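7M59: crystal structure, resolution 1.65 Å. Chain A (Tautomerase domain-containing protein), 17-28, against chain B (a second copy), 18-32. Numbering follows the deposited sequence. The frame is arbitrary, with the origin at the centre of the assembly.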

# COMPACT_ATOMS: atom_id res chain seq x y z
N GLN A 17 -18.74 7.55 1.77
CA GLN A 17 -18.46 8.98 1.75
C GLN A 17 -18.40 9.55 3.16
O GLN A 17 -17.54 10.39 3.46
CB GLN A 17 -19.52 9.71 0.90
CG GLN A 17 -19.34 11.23 0.83
CD GLN A 17 -18.02 11.66 0.19
OE1 GLN A 17 -17.36 10.88 -0.49
NE2 GLN A 17 -17.65 12.92 0.40
N ALA A 18 -19.31 9.11 4.04
CA ALA A 18 -19.25 9.52 5.44
C ALA A 18 -17.92 9.14 6.06
O ALA A 18 -17.34 9.92 6.82
CB ALA A 18 -20.40 8.88 6.22
N MET A 19 -17.42 7.94 5.76
CA MET A 19 -16.13 7.52 6.29
C MET A 19 -15.02 8.42 5.78
O MET A 19 -14.15 8.85 6.55
CB MET A 19 -15.85 6.07 5.94
CG MET A 19 -14.55 5.55 6.55
SD MET A 19 -14.04 3.94 5.94
CE MET A 19 -13.58 4.30 4.25
N ALA A 20 -15.01 8.69 4.47
CA ALA A 20 -13.94 9.50 3.89
C ALA A 20 -13.95 10.91 4.47
O ALA A 20 -12.89 11.47 4.78
CB ALA A 20 -14.08 9.54 2.37
N GLU A 21 -15.14 11.49 4.65
CA GLU A 21 -15.23 12.82 5.23
C GLU A 21 -14.79 12.83 6.69
O GLU A 21 -14.06 13.73 7.12
CB GLU A 21 -16.66 13.35 5.09
CG GLU A 21 -17.01 13.66 3.65
CD GLU A 21 -18.46 14.06 3.46
OE1 GLU A 21 -19.23 14.01 4.44
OE2 GLU A 21 -18.82 14.41 2.31
N ALA A 22 -15.21 11.83 7.46
CA ALA A 22 -14.83 11.77 8.87
C ALA A 22 -13.33 11.56 9.04
O ALA A 22 -12.72 12.14 9.94
CB ALA A 22 -15.61 10.66 9.57
N ILE A 23 -12.73 10.74 8.18
CA ILE A 23 -11.27 10.57 8.23
C ILE A 23 -10.57 11.87 7.86
O ILE A 23 -9.56 12.24 8.47
CB ILE A 23 -10.84 9.40 7.33
CG1 ILE A 23 -11.24 8.08 7.98
CG2 ILE A 23 -9.33 9.45 7.09
CD1 ILE A 23 -11.04 6.84 7.09
N THR A 24 -11.08 12.57 6.85
CA THR A 24 -10.47 13.84 6.45
C THR A 24 -10.47 14.83 7.61
O THR A 24 -9.45 15.45 7.91
CB THR A 24 -11.21 14.40 5.23
OG1 THR A 24 -11.16 13.45 4.16
CG2 THR A 24 -10.58 15.73 4.76
N ARG A 25 -11.62 14.96 8.29
CA ARG A 25 -11.70 15.83 9.45
C ARG A 25 -10.78 15.36 10.57
O ARG A 25 -10.07 16.17 11.19
CB ARG A 25 -13.14 15.91 9.96
CG ARG A 25 -14.09 16.68 9.06
CD ARG A 25 -15.41 16.95 9.77
NE ARG A 25 -16.07 15.72 10.19
CZ ARG A 25 -16.87 15.00 9.41
NH1 ARG A 25 -17.12 15.39 8.16
NH2 ARG A 25 -17.43 13.89 9.88
N ALA A 26 -10.76 14.04 10.84
CA ALA A 26 -9.91 13.51 11.91
C ALA A 26 -8.44 13.81 11.65
O ALA A 26 -7.71 14.23 12.55
CB ALA A 26 -10.14 12.01 12.07
N VAL A 27 -7.98 13.57 10.42
CA VAL A 27 -6.57 13.83 10.11
C VAL A 27 -6.26 15.32 10.22
O VAL A 27 -5.27 15.72 10.83
CB VAL A 27 -6.22 13.26 8.72
CG1 VAL A 27 -4.83 13.71 8.28
CG2 VAL A 27 -6.32 11.74 8.78
N HIS A 28 -7.12 16.16 9.63
CA HIS A 28 -6.93 17.61 9.71
C HIS A 28 -6.83 18.08 11.16
O HIS A 28 -5.93 18.85 11.52
CB HIS A 28 -8.08 18.31 8.99
CG HIS A 28 -8.06 19.80 9.12
ND1 HIS A 28 -6.95 20.57 8.83
CD2 HIS A 28 -9.04 20.67 9.48
CE1 HIS A 28 -7.24 21.84 9.03
NE2 HIS A 28 -8.50 21.93 9.42
N ALA B 18 -3.52 10.43 18.78
CA ALA B 18 -4.83 11.06 18.63
C ALA B 18 -5.40 10.81 17.24
O ALA B 18 -6.60 10.52 17.10
CB ALA B 18 -4.72 12.56 18.90
N MET B 19 -4.57 10.91 16.21
CA MET B 19 -5.01 10.61 14.85
C MET B 19 -5.50 9.17 14.74
O MET B 19 -6.57 8.91 14.18
CB MET B 19 -3.89 10.87 13.85
CG MET B 19 -4.34 10.64 12.39
SD MET B 19 -3.00 10.71 11.18
CE MET B 19 -2.13 9.19 11.55
N ALA B 20 -4.72 8.22 15.25
CA ALA B 20 -5.10 6.82 15.11
C ALA B 20 -6.40 6.52 15.85
O ALA B 20 -7.24 5.76 15.37
CB ALA B 20 -3.98 5.91 15.61
N GLU B 21 -6.57 7.11 17.04
CA GLU B 21 -7.82 6.90 17.77
C GLU B 21 -9.01 7.54 17.08
O GLU B 21 -10.09 6.95 17.02
CB GLU B 21 -7.66 7.42 19.21
CG GLU B 21 -6.70 6.57 20.02
CD GLU B 21 -6.34 7.18 21.37
OE1 GLU B 21 -6.72 8.34 21.61
OE2 GLU B 21 -5.66 6.50 22.17
N ALA B 22 -8.83 8.75 16.53
CA ALA B 22 -9.92 9.42 15.83
C ALA B 22 -10.30 8.67 14.55
O ALA B 22 -11.48 8.57 14.21
CB ALA B 22 -9.54 10.87 15.51
N ILE B 23 -9.30 8.13 13.84
CA ILE B 23 -9.60 7.34 12.64
C ILE B 23 -10.33 6.06 13.02
O ILE B 23 -11.28 5.64 12.34
CB ILE B 23 -8.30 7.06 11.86
CG1 ILE B 23 -7.84 8.31 11.14
CG2 ILE B 23 -8.51 5.91 10.85
CD1 ILE B 23 -6.48 8.14 10.46
N THR B 24 -9.90 5.41 14.10
CA THR B 24 -10.56 4.19 14.55
C THR B 24 -12.03 4.46 14.87
O THR B 24 -12.91 3.72 14.42
CB THR B 24 -9.83 3.63 15.78
OG1 THR B 24 -8.48 3.32 15.42
CG2 THR B 24 -10.50 2.35 16.29
N ARG B 25 -12.31 5.52 15.62
CA ARG B 25 -13.69 5.89 15.90
C ARG B 25 -14.45 6.20 14.62
O ARG B 25 -15.58 5.75 14.42
CB ARG B 25 -13.75 7.08 16.86
CG ARG B 25 -13.27 6.77 18.26
CD ARG B 25 -13.62 7.91 19.22
NE ARG B 25 -13.04 9.18 18.80
CZ ARG B 25 -11.83 9.61 19.14
NH1 ARG B 25 -11.05 8.88 19.93
NH2 ARG B 25 -11.40 10.79 18.71
N ALA B 26 -13.84 6.99 13.73
CA ALA B 26 -14.51 7.40 12.50
C ALA B 26 -14.90 6.20 11.65
O ALA B 26 -16.01 6.14 11.12
CB ALA B 26 -13.61 8.34 11.69
N VAL B 27 -13.99 5.23 11.53
CA VAL B 27 -14.28 4.03 10.74
C VAL B 27 -15.38 3.21 11.39
O VAL B 27 -16.34 2.79 10.73
CB VAL B 27 -12.99 3.21 10.55
CG1 VAL B 27 -13.30 1.83 9.97
CG2 VAL B 27 -12.03 3.98 9.65
N HIS B 28 -15.26 2.97 12.70
CA HIS B 28 -16.27 2.22 13.44
C HIS B 28 -17.65 2.85 13.27
O HIS B 28 -18.64 2.15 12.99
CB HIS B 28 -15.86 2.17 14.92
CG HIS B 28 -16.89 1.56 15.82
ND1 HIS B 28 -17.45 0.32 15.59
CD2 HIS B 28 -17.46 2.02 16.96
CE1 HIS B 28 -18.32 0.05 16.55
NE2 HIS B 28 -18.35 1.07 17.39
N GLU B 29 -17.73 4.17 13.40
CA GLU B 29 -19.03 4.84 13.41
C GLU B 29 -19.66 4.95 12.03
O GLU B 29 -20.89 4.88 11.91
CB GLU B 29 -18.88 6.23 14.05
CG GLU B 29 -18.61 6.17 15.55
CD GLU B 29 -18.21 7.50 16.14
OE1 GLU B 29 -17.75 7.52 17.30
OE2 GLU B 29 -18.36 8.54 15.46
N THR B 30 -18.86 5.11 10.97
CA THR B 30 -19.42 5.37 9.64
C THR B 30 -19.73 4.10 8.85
O THR B 30 -20.73 4.07 8.12
CB THR B 30 -18.47 6.25 8.82
OG1 THR B 30 -17.17 5.65 8.80
CG2 THR B 30 -18.39 7.66 9.41
N ILE B 31 -18.91 3.06 8.95
CA ILE B 31 -19.14 1.85 8.17
C ILE B 31 -19.44 0.64 9.04
O ILE B 31 -19.64 -0.46 8.50
CB ILE B 31 -17.96 1.55 7.21
CG1 ILE B 31 -16.69 1.14 7.96
CG2 ILE B 31 -17.69 2.74 6.29
CD1 ILE B 31 -15.63 0.56 7.02
N GLY B 32 -19.52 0.81 10.36
CA GLY B 32 -19.93 -0.29 11.21
C GLY B 32 -18.91 -1.40 11.38
O GLY B 32 -19.28 -2.51 11.75

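Two copies of one helix pack nearly antiparallel, with 160° between their N-to-C directions and a closest axis approach of 8.5 Å. The pairing is close to twofold symmetric about I23(A) and I23(B): their CA atoms lie 5.7 Å apart, and the same 5.7 Å separates CA of A22(A) from CA of A26(B) and CA of A26(A) from CA of A22(B). The two stretches together bury 522 Å², and no hydrogen bond crosses between them.

At the alanine contacts, A22 and A26 of each chain direct their CA-to-CB bonds toward the partner helix, and the methyls meet in two equivalent pairs: A22(A) CB to A26(B) CB at 3.7 Å, and A26(A) CB to A22(B) CB at 3.7 Å. These are van der Waals distances, and side chains of a single carbon let the backbones come this near. Each A26 methyl also rests against the partner's I23, close to its backbone: A26(B) CB is 4.3 Å from I23(A) N, and A26(A) CB is 4.3 Å from I23(B) N.

Around the alanines, the larger apolar side chains M19, I23 and V27 of both chains set out sideways. I23(A) CD1 touches V27(B) CG2 at 4.0 Å, and V27(A) CG2 touches I23(B) CD1 at 4.0 Å. Beyond them, M19(A) SD lies 4.2 Å from V27(B) CG2, matched by V27(A) CG2 to M19(B) SD at 4.2 Å. Both methionines have the same rotamer (t, t, p), and both isoleucines are m, t, so the side chains repeat the symmetry of the backbones. The two isoleucines themselves meet more loosely, with I23(A) CG2 4.5 Å from I23(B) CG1.

In the last turn of the chain B helix, T30(B) points toward chain A and packs against the first turn of that stretch. Its OG1 lies 3.2 Å from M19(A) CB, a close contact with carbon, while the hydroxyl donates within its own helix to the backbone, T30(B) OG1 to A26(B) O at 2.6 Å. The methyl meets the neighbouring surface: T30(B) CG2 is 3.6 Å from A18(A) O, 4.0 Å from A18(A) CB and 4.1 Å from A22(A) CB. I31(B) adds an apolar contact, its CG2 3.8 Å from M19(A) CB. M19(A) is therefore covered by T30(B) and I31(B) as well as V27(B), and loses 75 Å² here against 37 Å² for M19(B).

Hydrogen bonds within the helices include T24(A) OG1 to A20(A) O and T24(B) OG1 to A20(B) O, each at 2.7 Å; like T30(B), both threonines return the hydroxyl to the carbonyl four residues earlier, but they take no part in the contact. On chain A, Q17(A) NE2 donates to E21(A) OE2 at 2.7 Å, a nearly straight bond one turn along the helix and clear of the partner. The chain B helix runs through I31(B); G32(B), the first residue beyond it, leaves helical geometry with a positive phi of 72°, a value that favours glycine; its backbone bond, G32(B) N to H28(B) O at 3.1 Å, is weak.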